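Local coordinates for protein precorrin-6y methylase (Rhodobacter capsulatus, PDB 3NJR) that probably methylates, and as a whole enzyme also decarboxylates, precorrin-6Y using S-adenosyl-L-methionine in adenosylcobalamin biosynthesis, this chain being its C-terminal domain, at residues L166-A180 against W191-Q203. Sequence-based numbering, arbitrary orientation.
Sequences LHARHGGQLLRIDIA and WSASRPQLQWSGQ
Trp200 on strand 197-203 slides its indole under the end of helix 166-170 and the turn into strand 173-180. Trp200 CB lies 4.0 Å from Leu174 CD1; CG, anti to the backbone N (chi1 178°), then carries the indole toward the end of the helix. Trp200 CD1 passes Gln173 O and the rim of the His167 imidazole, whose plane stands nearly perpendicular. Trp200 NE1 donates to Gly171 O at 2.7 Å, a nearly straight bond (166°) lying in both the ring plane and the carbonyl plane. Farther out, Trp200 CZ2 meets His170 CB at 4.0 Å, and Trp200 CE3 and CZ3 lie under Leu166, whose CB makes a CH-pi contact 4.1 Å from the centroid of the six-membered ring. The backbone N of Gly202 covers the opposite face. Gly171 and Gly172, both with positive phi, carry the chain from helix to strand around this edge.

Trp200 faces Leu174 as a non-hydrogen-bonded pair of the antiparallel hairpin, whose hydrogen-bonded pairs are Gln173-Ser201, Leu175-Gln199 and Ile177-Gln197. On the face bearing Trp200, Leu198 CD1 touches Arg176 CB at 3.9 Å; on the other, turned to helix 41-51, one water lies within hydrogen-bonding distance of Gln173 OE1 and Gln199 OE1. Where the regular pairing ends, Ser194 OG donates to Asp178 OD1 at 2.7 Å, on the syn side but 32° out of the carboxylate plane. Asp178 OD2 forms a salt bridge with Arg176 of a second subunit, whose strand pairs antiparallel with 175-180.

The hairpin edges the chain's own sheet, in the 3-2-1-4-5-7-6 order of class I methyltransferases, and the neighbour's strand continues it. One end is held by an indole with both faces covered and its N-H bonded; at the other, one carboxylate probably ties the hairpin to the subunit interface.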
ATOM      1  N   LEU A 166       6.456  12.766  17.319  1.00 36.66           N
ATOM      2  CA  LEU A 166       6.126  12.173  18.606  1.00 35.49           C
ATOM      3  C   LEU A 166       6.888  10.869  18.769  1.00 34.23           C
ATOM      4  O   LEU A 166       7.581  10.698  19.768  1.00 33.98           O
ATOM      5  CB  LEU A 166       4.614  11.929  18.744  1.00 36.16           C
ATOM      6  CG  LEU A 166       3.645  12.834  19.525  1.00 36.47           C
ATOM      7  CD1 LEU A 166       4.338  13.734  20.550  1.00 36.18           C
ATOM      8  CD2 LEU A 166       2.708  13.618  18.622  1.00 37.27           C
ATOM      9  N   HIS A 167       6.774   9.970  17.782  1.00 32.84           N
ATOM     10  CA  HIS A 167       7.561   8.714  17.762  1.00 31.72           C
ATOM     11  C   HIS A 167       9.066   8.905  17.948  1.00 31.57           C
ATOM     12  O   HIS A 167       9.663   8.208  18.745  1.00 31.38           O
ATOM     13  CB  HIS A 167       7.316   7.884  16.499  1.00 31.11           C
ATOM     14  CG  HIS A 167       7.913   6.516  16.566  1.00 28.70           C
ATOM     15  ND1 HIS A 167       9.094   6.189  15.937  1.00 26.86           N
ATOM     16  CD2 HIS A 167       7.515   5.399  17.223  1.00 27.18           C
ATOM     17  CE1 HIS A 167       9.390   4.925  16.188  1.00 25.10           C
ATOM     18  NE2 HIS A 167       8.450   4.424  16.970  1.00 25.27           N
ATOM     19  N   ALA A 168       9.670   9.847  17.226  1.00 32.12           N
ATOM     20  CA  ALA A 168      11.121  10.127  17.366  1.00 32.63           C
ATOM     21  C   ALA A 168      11.480  10.597  18.772  1.00 33.09           C
ATOM     22  O   ALA A 168      12.500  10.156  19.327  1.00 32.89           O
ATOM     23  CB  ALA A 168      11.614  11.130  16.309  1.00 32.25           C
ATOM     24  N   ARG A 169      10.638  11.465  19.357  1.00 33.74           N
ATOM     25  CA  ARG A 169      10.866  11.973  20.734  1.00 34.54           C
ATOM     26  C   ARG A 169      10.623  10.908  21.800  1.00 33.69           C
ATOM     27  O   ARG A 169      11.438  10.746  22.710  1.00 33.89           O
ATOM     28  CB  ARG A 169      10.010  13.219  21.038  1.00 35.31           C
ATOM     29  CG  ARG A 169      10.472  14.514  20.312  1.00 40.35           C
ATOM     30  CD  ARG A 169       9.324  15.522  19.892  1.00 46.85           C
ATOM     31  NE  ARG A 169       8.364  15.856  20.963  1.00 50.73           N
ATOM     32  CZ  ARG A 169       7.340  16.712  20.844  1.00 53.02           C
ATOM     33  NH1 ARG A 169       7.118  17.357  19.695  1.00 53.51           N
ATOM     34  NH2 ARG A 169       6.531  16.928  21.883  1.00 52.97           N
ATOM     35  N   HIS A 170       9.520  10.165  21.681  1.00 32.78           N
ATOM     36  CA  HIS A 170       9.024   9.373  22.820  1.00 31.94           C
ATOM     37  C   HIS A 170       9.072   7.851  22.652  1.00 30.92           C
ATOM     38  O   HIS A 170       8.893   7.126  23.618  1.00 30.32           O
ATOM     39  CB  HIS A 170       7.621   9.850  23.230  1.00 31.68           C
ATOM     40  CG  HIS A 170       7.506  11.342  23.374  1.00 33.74           C
ATOM     41  ND1 HIS A 170       8.177  12.059  24.351  1.00 36.63           N
ATOM     42  CD2 HIS A 170       6.794  12.253  22.664  1.00 34.41           C
ATOM     43  CE1 HIS A 170       7.876  13.342  24.235  1.00 37.39           C
ATOM     44  NE2 HIS A 170       7.039  13.487  23.218  1.00 35.81           N
ATOM     45  N   GLY A 171       9.331   7.380  21.432  1.00 30.10           N
ATOM     46  CA  GLY A 171       9.353   5.947  21.141  1.00 28.85           C
ATOM     47  C   GLY A 171       7.956   5.378  20.967  1.00 28.04           C
ATOM     48  O   GLY A 171       7.084   6.015  20.349  1.00 27.81           O
ATOM     49  N   GLY A 172       7.743   4.191  21.540  1.00 27.16           N
ATOM     50  CA  GLY A 172       6.497   3.471  21.402  1.00 26.03           C
ATOM     51  C   GLY A 172       6.436   2.864  20.020  1.00 26.16           C
ATOM     52  O   GLY A 172       7.463   2.581  19.408  1.00 26.35           O
ATOM     53  N   GLN A 173       5.231   2.690  19.504  1.00 26.05           N
ATOM     54  CA  GLN A 173       5.028   1.979  18.257  1.00 25.71           C
ATOM     55  C   GLN A 173       4.413   2.922  17.249  1.00 25.21           C
ATOM     56  O   GLN A 173       3.521   3.700  17.590  1.00 25.99           O
ATOM     57  CB  GLN A 173       4.104   0.807  18.533  1.00 25.47           C
ATOM     58  CG  GLN A 173       3.526   0.101  17.324  1.00 27.16           C
ATOM     59  CD  GLN A 173       2.584  -1.033  17.729  1.00 29.35           C
ATOM     60  OE1 GLN A 173       1.361  -0.887  17.676  1.00 30.81           O
ATOM     61  NE2 GLN A 173       3.151  -2.147  18.180  1.00 26.94           N
ATOM     62  N   LEU A 174       4.876   2.870  16.011  1.00 24.60           N
ATOM     63  CA  LEU A 174       4.224   3.653  14.944  1.00 24.36           C
ATOM     64  C   LEU A 174       3.871   2.756  13.742  1.00 24.12           C
ATOM     65  O   LEU A 174       4.761   2.202  13.112  1.00 23.68           O
ATOM     66  CB  LEU A 174       5.096   4.849  14.528  1.00 23.84           C
ATOM     67  CG  LEU A 174       4.658   5.843  13.439  1.00 23.92           C
ATOM     68  CD1 LEU A 174       3.460   6.729  13.836  1.00 21.11           C
ATOM     69  CD2 LEU A 174       5.846   6.713  13.060  1.00 23.32           C
ATOM     70  N   LEU A 175       2.578   2.632  13.442  1.00 24.17           N
ATOM     71  CA  LEU A 175       2.109   1.751  12.385  1.00 25.07           C
ATOM     72  C   LEU A 175       1.604   2.536  11.199  1.00 26.01           C
ATOM     73  O   LEU A 175       0.934   3.545  11.360  1.00 26.53           O
ATOM     74  CB  LEU A 175       0.965   0.868  12.875  1.00 24.81           C
ATOM     75  CG  LEU A 175       1.175  -0.101  14.030  1.00 24.87           C
ATOM     76  CD1 LEU A 175      -0.160  -0.700  14.423  1.00 20.32           C
ATOM     77  CD2 LEU A 175       2.204  -1.173  13.654  1.00 24.14           C
ATOM     78  N   ARG A 176       1.932   2.085  10.002  1.00 27.14           N
ATOM     79  CA  ARG A 176       1.273   2.615   8.825  1.00 29.18           C
ATOM     80  C   ARG A 176       0.219   1.588   8.403  1.00 30.17           C
ATOM     81  O   ARG A 176       0.519   0.384   8.290  1.00 30.91           O
ATOM     82  CB  ARG A 176       2.272   2.889   7.691  1.00 29.10           C
ATOM     83  CG  ARG A 176       1.581   3.288   6.398  1.00 32.02           C
ATOM     84  CD  ARG A 176       2.502   3.386   5.158  1.00 36.05           C
ATOM     85  NE  ARG A 176       3.294   2.182   4.881  1.00 38.38           N
ATOM     86  CZ  ARG A 176       2.820   0.940   4.751  1.00 38.36           C
ATOM     87  NH1 ARG A 176       1.515   0.672   4.915  1.00 39.78           N
ATOM     88  NH2 ARG A 176       3.671  -0.044   4.474  1.00 36.19           N
ATOM     89  N   ILE A 177      -1.010   2.045   8.178  1.00 30.77           N
ATOM     90  CA  ILE A 177      -2.129   1.126   7.971  1.00 31.21           C
ATOM     91  C   ILE A 177      -2.916   1.516   6.743  1.00 31.96           C
ATOM     92  O   ILE A 177      -3.369   2.648   6.623  1.00 32.61           O
ATOM     93  CB  ILE A 177      -3.094   1.101   9.184  1.00 31.06           C
ATOM     94  CG1 ILE A 177      -2.346   0.806  10.486  1.00 29.77           C
ATOM     95  CG2 ILE A 177      -4.182   0.059   8.966  1.00 31.81           C
ATOM     96  CD1 ILE A 177      -2.939   1.476  11.687  1.00 27.20           C
ATOM     97  N   ASP A 178      -3.070   0.575   5.827  1.00 32.86           N
ATOM     98  CA  ASP A 178      -3.902   0.771   4.655  1.00 33.89           C
ATOM     99  C   ASP A 178      -4.929  -0.365   4.648  1.00 33.55           C
ATOM    100  O   ASP A 178      -4.553  -1.543   4.706  1.00 34.04           O
ATOM    101  CB  ASP A 178      -3.011   0.733   3.424  1.00 34.24           C
ATOM    102  CG  ASP A 178      -3.703   1.223   2.157  1.00 38.43           C
ATOM    103  OD1 ASP A 178      -4.664   2.038   2.227  1.00 41.64           O
ATOM    104  OD2 ASP A 178      -3.238   0.805   1.062  1.00 43.08           O
ATOM    105  N   ILE A 179      -6.213  -0.028   4.654  1.00 32.86           N
ATOM    106  CA  ILE A 179      -7.263  -1.049   4.540  1.00 32.75           C
ATOM    107  C   ILE A 179      -8.212  -0.658   3.407  1.00 32.89           C
ATOM    108  O   ILE A 179      -8.811   0.426   3.424  1.00 32.46           O
ATOM    109  CB  ILE A 179      -8.108  -1.266   5.870  1.00 32.63           C
ATOM    110  CG1 ILE A 179      -7.246  -1.375   7.136  1.00 32.76           C
ATOM    111  CG2 ILE A 179      -9.026  -2.481   5.776  1.00 32.45           C
ATOM    112  CD1 ILE A 179      -6.394  -2.589   7.236  1.00 31.99           C
ATOM    113  N   ALA A 180      -8.339  -1.540   2.420  1.00 33.58           N
ATOM    114  CA  ALA A 180      -9.371  -1.374   1.397  1.00 34.33           C
ATOM    115  C   ALA A 180     -10.371  -2.532   1.416  1.00 34.94           C
ATOM    116  O   ALA A 180     -10.151  -3.552   2.065  1.00 34.48           O
ATOM    117  CB  ALA A 180      -8.767  -1.181   0.021  1.00 33.39           C
ATOM    118  N   TRP A 191     -10.988  -2.738  -5.755  1.00 40.68           N
ATOM    119  CA  TRP A 191     -10.677  -2.257  -4.411  1.00 40.02           C
ATOM    120  C   TRP A 191     -11.176  -0.839  -4.223  1.00 40.58           C
ATOM    121  O   TRP A 191     -11.054  -0.010  -5.134  1.00 40.43           O
ATOM    122  CB  TRP A 191      -9.185  -2.301  -4.142  1.00 39.29           C
ATOM    123  CG  TRP A 191      -8.649  -3.664  -4.101  1.00 36.29           C
ATOM    124  CD1 TRP A 191      -7.674  -4.168  -4.883  1.00 35.26           C
ATOM    125  CD2 TRP A 191      -9.064  -4.723  -3.236  1.00 34.96           C
ATOM    126  NE1 TRP A 191      -7.434  -5.476  -4.561  1.00 35.19           N
ATOM    127  CE2 TRP A 191      -8.280  -5.839  -3.546  1.00 35.15           C
ATOM    128  CE3 TRP A 191     -10.024  -4.836  -2.226  1.00 34.00           C
ATOM    129  CZ2 TRP A 191      -8.420  -7.052  -2.882  1.00 34.82           C
ATOM    130  CZ3 TRP A 191     -10.166  -6.034  -1.579  1.00 33.31           C
ATOM    131  CH2 TRP A 191      -9.370  -7.125  -1.901  1.00 34.06           C
ATOM    132  N   SER A 192     -11.758  -0.563  -3.061  1.00 40.97           N
ATOM    133  CA  SER A 192     -12.143   0.809  -2.757  1.00 41.82           C
ATOM    134  C   SER A 192     -10.872   1.624  -2.620  1.00 42.02           C
ATOM    135  O   SER A 192      -9.819   1.097  -2.273  1.00 42.41           O
ATOM    136  CB  SER A 192     -13.024   0.918  -1.507  1.00 41.81           C
ATOM    137  OG  SER A 192     -12.358   0.440  -0.360  1.00 42.19           O
ATOM    138  N   ALA A 193     -10.965   2.899  -2.956  1.00 42.48           N
ATOM    139  CA  ALA A 193      -9.814   3.766  -2.911  1.00 42.61           C
ATOM    140  C   ALA A 193      -9.653   4.260  -1.475  1.00 42.79           C
ATOM    141  O   ALA A 193     -10.530   4.961  -0.940  1.00 42.81           O
ATOM    142  CB  ALA A 193     -10.004   4.907  -3.880  1.00 42.66           C
ATOM    143  N   SER A 194      -8.545   3.873  -0.845  1.00 42.70           N
ATOM    144  CA  SER A 194      -8.295   4.237   0.559  1.00 42.81           C
ATOM    145  C   SER A 194      -7.054   5.113   0.747  1.00 42.49           C
ATOM    146  O   SER A 194      -6.249   5.269  -0.178  1.00 42.82           O
ATOM    147  CB  SER A 194      -8.188   2.977   1.428  1.00 42.96           C
ATOM    148  OG  SER A 194      -7.093   2.173   1.023  1.00 42.04           O
ATOM    149  N   ARG A 195      -6.915   5.694   1.940  1.00 41.78           N
ATOM    150  CA  ARG A 195      -5.682   6.384   2.332  1.00 40.96           C
ATOM    151  C   ARG A 195      -4.964   5.552   3.372  1.00 40.07           C
ATOM    152  O   ARG A 195      -5.605   4.918   4.203  1.00 40.44           O
ATOM    153  CB  ARG A 195      -5.987   7.734   2.958  1.00 41.15           C
ATOM    154  CG  ARG A 195      -6.731   8.657   2.069  1.00 42.51           C
ATOM    155  CD  ARG A 195      -6.826  10.023   2.692  1.00 46.51           C
ATOM    156  NE  ARG A 195      -7.257  10.983   1.677  1.00 50.72           N
ATOM    157  CZ  ARG A 195      -8.526  11.214   1.342  1.00 51.43           C
ATOM    158  NH1 ARG A 195      -9.503  10.568   1.966  1.00 50.99           N
ATOM    159  NH2 ARG A 195      -8.817  12.097   0.387  1.00 51.64           N
ATOM    160  N   PRO A 196      -3.627   5.551   3.358  1.00 39.27           N
ATOM    161  CA  PRO A 196      -3.040   4.984   4.576  1.00 38.27           C
ATOM    162  C   PRO A 196      -3.373   5.890   5.765  1.00 37.81           C
ATOM    163  O   PRO A 196      -3.658   7.085   5.589  1.00 37.93           O
ATOM    164  CB  PRO A 196      -1.541   4.989   4.295  1.00 38.32           C
ATOM    165  CG  PRO A 196      -1.354   6.051   3.255  1.00 39.33           C
ATOM    166  CD  PRO A 196      -2.635   6.187   2.477  1.00 38.72           C
ATOM    167  N   GLN A 197      -3.383   5.318   6.961  1.00 36.82           N
ATOM    168  CA  GLN A 197      -3.583   6.084   8.178  1.00 35.33           C
ATOM    169  C   GLN A 197      -2.383   5.737   9.044  1.00 34.69           C
ATOM    170  O   GLN A 197      -1.912   4.594   9.043  1.00 34.18           O
ATOM    171  CB  GLN A 197      -4.905   5.686   8.848  1.00 35.25           C
ATOM    172  CG  GLN A 197      -5.729   6.849   9.423  1.00 35.84           C
ATOM    173  CD  GLN A 197      -7.245   6.560   9.516  1.00 35.76           C
ATOM    174  OE1 GLN A 197      -7.932   6.384   8.505  1.00 34.38           O
ATOM    175  NE2 GLN A 197      -7.767   6.554  10.740  1.00 36.66           N
ATOM    176  N   LEU A 198      -1.850   6.728   9.744  1.00 33.75           N
ATOM    177  CA  LEU A 198      -0.781   6.462  10.689  1.00 32.79           C
ATOM    178  C   LEU A 198      -1.349   6.383  12.098  1.00 31.95           C
ATOM    179  O   LEU A 198      -2.306   7.081  12.433  1.00 31.46           O
ATOM    180  CB  LEU A 198       0.330   7.505  10.575  1.00 33.04           C
ATOM    181  CG  LEU A 198       1.639   7.044   9.913  1.00 33.49           C
ATOM    182  CD1 LEU A 198       1.426   6.560   8.488  1.00 33.55           C
ATOM    183  CD2 LEU A 198       2.702   8.147   9.966  1.00 33.48           C
ATOM    184  N   GLN A 199      -0.783   5.493  12.904  1.00 30.89           N
ATOM    185  CA  GLN A 199      -1.243   5.314  14.265  1.00 29.58           C
ATOM    186  C   GLN A 199      -0.056   5.210  15.192  1.00 29.33           C
ATOM    187  O   GLN A 199       0.809   4.342  15.030  1.00 29.54           O
ATOM    188  CB  GLN A 199      -2.142   4.087  14.404  1.00 29.03           C
ATOM    189  CG  GLN A 199      -2.674   3.883  15.828  1.00 27.46           C
ATOM    190  CD  GLN A 199      -3.277   2.501  16.061  1.00 24.75           C
ATOM    191  OE1 GLN A 199      -2.555   1.530  16.268  1.00 22.34           O
ATOM    192  NE2 GLN A 199      -4.606   2.423  16.069  1.00 23.09           N
ATOM    193  N   TRP A 200      -0.013   6.111  16.159  1.00 28.56           N
ATOM    194  CA  TRP A 200       1.008   6.041  17.155  1.00 28.40           C
ATOM    195  C   TRP A 200       0.438   5.499  18.452  1.00 28.86           C
ATOM    196  O   TRP A 200      -0.721   5.777  18.844  1.00 28.66           O
ATOM    197  CB  TRP A 200       1.667   7.398  17.362  1.00 28.01           C
ATOM    198  CG  TRP A 200       2.724   7.376  18.431  1.00 28.57           C
ATOM    199  CD1 TRP A 200       3.856   6.598  18.467  1.00 27.89           C
ATOM    200  CD2 TRP A 200       2.740   8.160  19.629  1.00 29.58           C
ATOM    201  NE1 TRP A 200       4.575   6.849  19.621  1.00 27.96           N
ATOM    202  CE2 TRP A 200       3.921   7.807  20.347  1.00 29.04           C
ATOM    203  CE3 TRP A 200       1.880   9.138  20.162  1.00 30.29           C
ATOM    204  CZ2 TRP A 200       4.263   8.397  21.567  1.00 29.87           C
ATOM    205  CZ3 TRP A 200       2.222   9.736  21.379  1.00 32.44           C
ATOM    206  CH2 TRP A 200       3.412   9.354  22.071  1.00 31.85           C
ATOM    207  N   SER A 201       1.269   4.721  19.123  1.00 28.94           N
ATOM    208  CA  SER A 201       0.893   4.133  20.371  1.00 29.67           C
ATOM    209  C   SER A 201       2.135   4.225  21.265  1.00 30.72           C
ATOM    210  O   SER A 201       3.175   3.622  20.971  1.00 31.11           O
ATOM    211  CB  SER A 201       0.444   2.693  20.119  1.00 29.12           C
ATOM    212  OG  SER A 201       0.182   2.017  21.320  1.00 29.83           O
ATOM    213  N   GLY A 202       2.041   5.023  22.325  1.00 31.38           N
ATOM    214  CA  GLY A 202       3.142   5.190  23.263  1.00 32.62           C
ATOM    215  C   GLY A 202       2.649   5.451  24.669  1.00 33.63           C
ATOM    216  O   GLY A 202       1.510   5.173  24.990  1.00 32.95           O
ATOM    217  N   GLN A 203       3.517   5.995  25.512  1.00 35.66           N
ATOM    218  CA  GLN A 203       3.134   6.309  26.891  1.00 37.38           C
ATOM    219  C   GLN A 203       3.961   7.426  27.538  1.00 37.83           C
ATOM    220  O   GLN A 203       5.120   7.587  27.178  1.00 38.47           O
ATOM    221  CB  GLN A 203       3.200   5.050  27.742  1.00 37.27           C
ATOM    222  CG  GLN A 203       4.578   4.561  27.986  1.00 39.55           C
ATOM    223  CD  GLN A 203       4.581   3.482  29.023  1.00 43.33           C
ATOM    224  OE1 GLN A 203       3.767   2.547  28.968  1.00 43.39           O
ATOM    225  NE2 GLN A 203       5.485   3.603  30.003  1.00 44.29           N
TER
HETATM  226  O   HOH W   1       0.178   1.692  16.766  1.00 29.56           O